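Local coordinates for phospho-2-dehydro-3-deoxyheptonate aldolase/chorismate mutase (Thermus thermophilus, PDB 2D8D), which probably catalyses the rearrangement of chorismate to prephenate through this N-terminal mutase domain, in a longer protein that probably also has 3-deoxy-7-phosphoheptulonate synthase activity, at residues Met53-Leu57 with Phe74-Phe78. Sequence-based numbering, arbitrary orientation.
Sequences MLAYL and FKEIF
Two methyl groups, each centred over a different phenylalanine ring, distinguish this helix-helix contact. Leu57 CD1 lies 3.4 Å from the Phe74 ring centroid, 9° off the ring normal, and Met53 CE lies 3.9 Å from the Phe78 centroid, 16° off its normal; both meet the criteria for CH-pi interactions over a face. Met53 SD, 4.7 Å from the same Phe78 centroid but 38° off the normal, adds an oblique Met-aromatic contact.

Both segments are regular alpha-helix (phi -62 to -74°, psi -29 to -49°), with i to i+4 bonds from Leu57 N to Met53 O (3.0 Å) and Phe78 N to Phe74 O (2.8 Å). Their axes approach to 11.4 Å, a wide spacing filled by bulky side chains, and cross at 147° between their N-to-C directions, antiparallel but inclined by 33°. The CA register is Leu54 with Phe74, 7.2 Å.

Met53, Leu57, Phe74 and Phe78 point their CA-CB bonds toward the partner helix. Met53 is mtm, which brings CE back over the ring; Leu57 is mt, carrying CD1 to the Phe74 ring. Both phenylalanines are m at chi1 (Phe74 -86°, Phe78 -59°), but their rings are turned differently, with chi2 -79° and -24° respectively. Leu54 starts sideways, yet its CD2 reaches Phe78 CE2 (3.6 Å) and Phe74 CB (3.8 Å), while CD1 meets Lys75 CG (3.9 Å) at the exposed margin. The association is apolar, burying 302 Å².

This joins helix 47-60 to helix 67-84 in the all-helical, dimeric AroQ-type chorismate mutase fold. Helix 4-40 adjoins through Arg26, which touches Met53 and Phe78, while Leu20 of the second subunit packs on Leu57, and Ile19 of that subunit on Phe74.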
ATOM      1  N   MET B  53     -12.097   0.097  -9.172  1.00  7.26           N
ATOM      2  CA  MET B  53     -10.774  -0.374  -8.770  1.00  7.37           C
ATOM      3  C   MET B  53     -10.911  -1.372  -7.619  1.00  7.27           C
ATOM      4  O   MET B  53     -10.262  -2.420  -7.612  1.00  7.50           O
ATOM      5  CB  MET B  53      -9.884   0.806  -8.359  1.00  7.54           C
ATOM      6  CG  MET B  53      -9.561   1.737  -9.525  1.00  7.97           C
ATOM      7  SD  MET B  53      -8.378   3.045  -9.147  1.00  8.64           S
ATOM      8  CE  MET B  53      -9.366   4.109  -8.124  1.00  9.77           C
ATOM      9  N   LEU B  54     -11.767  -1.057  -6.654  1.00  7.27           N
ATOM     10  CA  LEU B  54     -11.970  -1.953  -5.521  1.00  8.20           C
ATOM     11  C   LEU B  54     -12.530  -3.292  -5.989  1.00  7.60           C
ATOM     12  O   LEU B  54     -12.208  -4.341  -5.426  1.00  8.92           O
ATOM     13  CB  LEU B  54     -12.921  -1.322  -4.501  1.00  9.11           C
ATOM     14  CG  LEU B  54     -12.400  -0.086  -3.764  1.00  9.69           C
ATOM     15  CD1 LEU B  54     -13.503   0.475  -2.888  1.00 11.70           C
ATOM     16  CD2 LEU B  54     -11.181  -0.445  -2.926  1.00 10.39           C
ATOM     17  N   ALA B  55     -13.359  -3.254  -7.029  1.00  8.41           N
ATOM     18  CA  ALA B  55     -13.963  -4.467  -7.562  1.00  7.89           C
ATOM     19  C   ALA B  55     -12.941  -5.421  -8.171  1.00  7.83           C
ATOM     20  O   ALA B  55     -12.950  -6.612  -7.860  1.00  8.41           O
ATOM     21  CB  ALA B  55     -15.037  -4.118  -8.590  1.00  9.74           C
ATOM     22  N   TYR B  56     -12.056  -4.933  -9.036  1.00  7.80           N
ATOM     23  CA  TYR B  56     -11.099  -5.868  -9.610  1.00  7.72           C
ATOM     24  C   TYR B  56     -10.017  -6.277  -8.618  1.00  7.28           C
ATOM     25  O   TYR B  56      -9.504  -7.391  -8.694  1.00  7.98           O
ATOM     26  CB  TYR B  56     -10.490  -5.354 -10.938  1.00  8.85           C
ATOM     27  CG  TYR B  56      -9.601  -4.125 -10.904  1.00  7.47           C
ATOM     28  CD1 TYR B  56     -10.004  -2.939 -11.522  1.00  7.37           C
ATOM     29  CD2 TYR B  56      -8.335  -4.163 -10.319  1.00  7.76           C
ATOM     30  CE1 TYR B  56      -9.171  -1.825 -11.561  1.00  8.78           C
ATOM     31  CE2 TYR B  56      -7.495  -3.050 -10.351  1.00  8.44           C
ATOM     32  CZ  TYR B  56      -7.921  -1.886 -10.972  1.00  7.72           C
ATOM     33  OH  TYR B  56      -7.109  -0.774 -10.976  1.00  8.50           O
ATOM     34  N   LEU B  57      -9.686  -5.406  -7.669  1.00  6.72           N
ATOM     35  CA  LEU B  57      -8.669  -5.749  -6.683  1.00  7.34           C
ATOM     36  C   LEU B  57      -9.185  -6.836  -5.748  1.00  7.72           C
ATOM     37  O   LEU B  57      -8.440  -7.746  -5.377  1.00  9.35           O
ATOM     38  CB  LEU B  57      -8.249  -4.506  -5.896  1.00  7.64           C
ATOM     39  CG  LEU B  57      -7.466  -3.492  -6.739  1.00  6.91           C
ATOM     40  CD1 LEU B  57      -7.340  -2.175  -5.989  1.00  8.29           C
ATOM     41  CD2 LEU B  57      -6.094  -4.060  -7.090  1.00  8.49           C
ATOM     42  N   PHE B  74      -6.979  -0.242   0.248  1.00  8.62           N
ATOM     43  CA  PHE B  74      -7.018   0.567  -0.957  1.00  8.15           C
ATOM     44  C   PHE B  74      -7.870   1.820  -0.783  1.00  8.45           C
ATOM     45  O   PHE B  74      -7.569   2.851  -1.377  1.00  8.76           O
ATOM     46  CB  PHE B  74      -7.453  -0.278  -2.154  1.00  8.33           C
ATOM     47  CG  PHE B  74      -6.304  -1.000  -2.806  1.00  9.01           C
ATOM     48  CD1 PHE B  74      -5.449  -0.327  -3.675  1.00  8.95           C
ATOM     49  CD2 PHE B  74      -6.034  -2.330  -2.502  1.00  9.83           C
ATOM     50  CE1 PHE B  74      -4.336  -0.965  -4.228  1.00  9.06           C
ATOM     51  CE2 PHE B  74      -4.924  -2.977  -3.051  1.00  9.24           C
ATOM     52  CZ  PHE B  74      -4.076  -2.290  -3.916  1.00  9.11           C
ATOM     53  N   LYS B  75      -8.913   1.756   0.043  1.00  9.09           N
ATOM     54  CA  LYS B  75      -9.720   2.952   0.280  1.00 11.06           C
ATOM     55  C   LYS B  75      -8.833   4.009   0.942  1.00 10.41           C
ATOM     56  O   LYS B  75      -8.959   5.199   0.663  1.00 11.14           O
ATOM     57  CB  LYS B  75     -10.923   2.637   1.175  1.00 11.43           C
ATOM     58  CG  LYS B  75     -12.050   1.923   0.446  1.00 13.26           C
ATOM     59  CD  LYS B  75     -13.294   1.801   1.312  1.00 17.29           C
ATOM     60  CE  LYS B  75     -13.848   3.168   1.685  1.00 21.13           C
ATOM     61  NZ  LYS B  75     -14.163   3.991   0.484  1.00 24.66           N
ATOM     62  N   GLU B  76      -7.935   3.566   1.818  1.00 10.48           N
ATOM     63  CA  GLU B  76      -7.012   4.476   2.491  1.00 11.24           C
ATOM     64  C   GLU B  76      -6.050   5.069   1.467  1.00 10.60           C
ATOM     65  O   GLU B  76      -5.738   6.257   1.508  1.00 11.28           O
ATOM     66  CB  GLU B  76      -6.223   3.737   3.575  1.00 13.40           C
ATOM     67  CG  GLU B  76      -7.039   3.382   4.806  1.00 16.97           C
ATOM     68  CD  GLU B  76      -7.558   4.612   5.521  1.00 20.62           C
ATOM     69  OE1 GLU B  76      -6.732   5.473   5.891  1.00 22.64           O
ATOM     70  OE2 GLU B  76      -8.787   4.719   5.713  1.00 25.03           O
ATOM     71  N   ILE B  77      -5.585   4.233   0.544  1.00 10.38           N
ATOM     72  CA  ILE B  77      -4.672   4.682  -0.499  1.00 11.16           C
ATOM     73  C   ILE B  77      -5.377   5.699  -1.395  1.00 11.45           C
ATOM     74  O   ILE B  77      -4.787   6.703  -1.789  1.00 12.16           O
ATOM     75  CB  ILE B  77      -4.178   3.487  -1.346  1.00 11.32           C
ATOM     76  CG1 ILE B  77      -3.292   2.583  -0.486  1.00 11.91           C
ATOM     77  CG2 ILE B  77      -3.420   3.981  -2.571  1.00 14.11           C
ATOM     78  CD1 ILE B  77      -2.874   1.300  -1.166  1.00 12.96           C
ATOM     79  N   PHE B  78      -6.645   5.442  -1.706  1.00 12.39           N
ATOM     80  CA  PHE B  78      -7.408   6.352  -2.555  1.00 14.03           C
ATOM     81  C   PHE B  78      -7.680   7.664  -1.825  1.00 14.95           C
ATOM     82  O   PHE B  78      -7.729   8.729  -2.439  1.00 15.75           O
ATOM     83  CB  PHE B  78      -8.737   5.714  -2.988  1.00 15.06           C
ATOM     84  CG  PHE B  78      -8.582   4.418  -3.744  1.00 16.10           C
ATOM     85  CD1 PHE B  78      -7.408   4.125  -4.431  1.00 16.81           C
ATOM     86  CD2 PHE B  78      -9.627   3.499  -3.787  1.00 18.54           C
ATOM     87  CE1 PHE B  78      -7.276   2.935  -5.147  1.00 17.94           C
ATOM     88  CE2 PHE B  78      -9.502   2.308  -4.501  1.00 16.31           C
ATOM     89  CZ  PHE B  78      -8.325   2.027  -5.183  1.00 17.88           C
TER